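Local coordinates for protein mersacidin decarboxylase (Bacillus sp., PDB 1P3Y) that catalyses the oxidative decarboxylation of the C-terminal cysteine residue of mersacidin to an aminoenethiol, using one bound FAD per subunit, at residues N117-P122 with G145-E150. Sequence-based numbering, arbitrary orientation.
Sequences NTIFFP and GHIVIE
I119 and F120 run parallel to I147 and V148 as neighbouring strands, joined by three backbone hydrogen bonds: I147 N to T118 O, F120 N to I147 O at 2.7 Å and nearly straight (173°), and the more bent I149 N to F120 O. On one face of the sheet, I149 does most of the work. Its CG1 sits 3.8 Å from the centroid of the F121 ring, over the face, a CH-pi contact, while I149 CG2 reaches F121 CE2 at 3.6 Å; the two side chains lie side by side and point the same way. I149 CG1 also meets the tip of I119, CD1, at 3.6 Å. That tip ends an extended chain, with CD1 of I119 anti to CA (chi2 178°), and I147 CG2 touches the same side chain further back, at CG1. A179 and I180 of helix 173-183 pack against this face.

On the other face, F120 turns its edge toward the face of the H146 ring in an offset edge-to-face pair, planes 78° apart and centroids 5.7 Å apart; F120 CE1 also rests on H146 CB. T118 N lies at the edge of the H146 ring, near CD2 and in its plane. Further along, P122 crosses V148 at about a right angle, P122 CG meeting V148 CG1 at 3.6 Å. I94 and L95 of helix 92-99 cover F120.

Strand 119-122 is also hydrogen-bonded to strand 84-90, through I119 and F121, whereas 147-148 is an outermost strand of the sheet within this chain. The connection runs through helices 126-129 and 132-144, the latter ending in a Schellman motif at G145: the last beta-alpha-beta crossover of the Rossmann-like flavoprotein fold of the HFCD family.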
loop_
_atom_site.group_PDB
_atom_site.type_symbol
_atom_site.label_atom_id
_atom_site.label_comp_id
_atom_site.label_asym_id
_atom_site.label_seq_id
_atom_site.Cartn_x
_atom_site.Cartn_y
_atom_site.Cartn_z
ATOM N N ASN A 117 22.057 -23.348 29.780
ATOM C CA ASN A 117 21.408 -22.246 30.479
ATOM C C ASN A 117 21.807 -20.961 29.785
ATOM O O ASN A 117 22.792 -20.937 29.057
ATOM C CB ASN A 117 21.860 -22.199 31.937
ATOM C CG ASN A 117 21.216 -23.282 32.782
ATOM O OD1 ASN A 117 21.792 -23.702 33.790
ATOM N ND2 ASN A 117 20.009 -23.731 32.391
ATOM N N THR A 118 21.055 -19.890 30.027
ATOM C CA THR A 118 21.330 -18.596 29.399
ATOM C C THR A 118 21.849 -17.573 30.405
ATOM O O THR A 118 21.372 -17.506 31.542
ATOM C CB THR A 118 20.028 -18.008 28.752
ATOM O OG1 THR A 118 19.562 -18.886 27.725
ATOM C CG2 THR A 118 20.278 -16.617 28.164
ATOM N N ILE A 119 22.815 -16.762 29.987
ATOM C CA ILE A 119 23.322 -15.730 30.879
ATOM C C ILE A 119 22.654 -14.409 30.482
ATOM O O ILE A 119 22.706 -14.017 29.316
ATOM C CB ILE A 119 24.873 -15.595 30.802
ATOM C CG1 ILE A 119 25.302 -14.265 31.424
ATOM C CG2 ILE A 119 25.339 -15.659 29.372
ATOM C CD1 ILE A 119 26.787 -14.053 31.452
ATOM N N PHE A 120 22.032 -13.743 31.460
ATOM C CA PHE A 120 21.339 -12.473 31.251
ATOM C C PHE A 120 22.086 -11.259 31.777
ATOM O O PHE A 120 22.687 -11.311 32.845
ATOM C CB PHE A 120 19.985 -12.476 31.961
ATOM C CG PHE A 120 19.032 -13.493 31.451
ATOM C CD1 PHE A 120 19.176 -14.836 31.797
ATOM C CD2 PHE A 120 17.969 -13.107 30.619
ATOM C CE1 PHE A 120 18.270 -15.791 31.328
ATOM C CE2 PHE A 120 17.057 -14.039 30.140
ATOM C CZ PHE A 120 17.203 -15.389 30.493
ATOM N N PHE A 121 22.016 -10.159 31.038
ATOM C CA PHE A 121 22.634 -8.909 31.465
ATOM C C PHE A 121 21.534 -7.852 31.541
ATOM O O PHE A 121 21.413 -7.012 30.660
ATOM C CB PHE A 121 23.706 -8.442 30.479
ATOM C CG PHE A 121 24.985 -9.222 30.551
ATOM C CD1 PHE A 121 25.089 -10.480 29.954
ATOM C CD2 PHE A 121 26.103 -8.676 31.187
ATOM C CE1 PHE A 121 26.294 -11.184 29.980
ATOM C CE2 PHE A 121 27.314 -9.365 31.220
ATOM C CZ PHE A 121 27.415 -10.626 30.612
ATOM N N PRO A 122 20.716 -7.883 32.604
ATOM C CA PRO A 122 19.629 -6.916 32.770
ATOM C C PRO A 122 20.059 -5.461 32.695
ATOM O O PRO A 122 21.185 -5.106 33.041
ATOM C CB PRO A 122 19.053 -7.270 34.140
ATOM C CG PRO A 122 19.285 -8.727 34.230
ATOM C CD PRO A 122 20.691 -8.881 33.687
ATOM N N GLY A 145 18.536 -22.101 37.090
ATOM C CA GLY A 145 19.829 -22.425 36.513
ATOM C C GLY A 145 20.452 -21.347 35.648
ATOM O O GLY A 145 21.612 -21.451 35.260
ATOM N N HIS A 146 19.704 -20.302 35.334
ATOM C CA HIS A 146 20.256 -19.253 34.490
ATOM C C HIS A 146 21.113 -18.308 35.315
ATOM O O HIS A 146 20.930 -18.201 36.526
ATOM C CB HIS A 146 19.120 -18.473 33.793
ATOM C CG HIS A 146 18.291 -19.321 32.877
ATOM N ND1 HIS A 146 16.950 -19.573 33.102
ATOM C CD2 HIS A 146 18.630 -20.034 31.774
ATOM C CE1 HIS A 146 16.502 -20.411 32.182
ATOM N NE2 HIS A 146 17.502 -20.707 31.366
ATOM N N ILE A 147 22.041 -17.631 34.646
ATOM C CA ILE A 147 22.933 -16.669 35.283
ATOM C C ILE A 147 22.416 -15.265 34.988
ATOM O O ILE A 147 21.978 -14.983 33.860
ATOM C CB ILE A 147 24.361 -16.790 34.715
ATOM C CG1 ILE A 147 24.916 -18.171 35.044
ATOM C CG2 ILE A 147 25.260 -15.653 35.254
ATOM C CD1 ILE A 147 26.214 -18.450 34.345
ATOM N N VAL A 148 22.488 -14.385 35.989
ATOM C CA VAL A 148 22.018 -13.010 35.831
ATOM C C VAL A 148 23.040 -11.961 36.294
ATOM O O VAL A 148 23.096 -11.594 37.468
ATOM C CB VAL A 148 20.690 -12.817 36.586
ATOM C CG1 VAL A 148 20.192 -11.408 36.419
ATOM C CG2 VAL A 148 19.674 -13.798 36.075
ATOM N N ILE A 149 23.857 -11.485 35.364
ATOM C CA ILE A 149 24.860 -10.481 35.681
ATOM C C ILE A 149 24.140 -9.193 36.058
ATOM O O ILE A 149 23.429 -8.599 35.251
ATOM C CB ILE A 149 25.783 -10.230 34.479
ATOM C CG1 ILE A 149 26.438 -11.550 34.041
ATOM C CG2 ILE A 149 26.795 -9.160 34.808
ATOM C CD1 ILE A 149 26.935 -12.436 35.177
ATOM N N GLU A 150 24.312 -8.770 37.301
ATOM C CA GLU A 150 23.654 -7.566 37.776
ATOM C C GLU A 150 24.232 -6.325 37.115
ATOM O O GLU A 150 25.370 -6.313 36.660
ATOM C CB GLU A 150 23.801 -7.465 39.306
ATOM C CG GLU A 150 23.339 -8.721 40.067
ATOM C CD GLU A 150 22.229 -8.449 41.083
ATOM O OE1 GLU A 150 21.479 -9.411 41.423
ATOM O OE2 GLU A 150 22.122 -7.280 41.539
#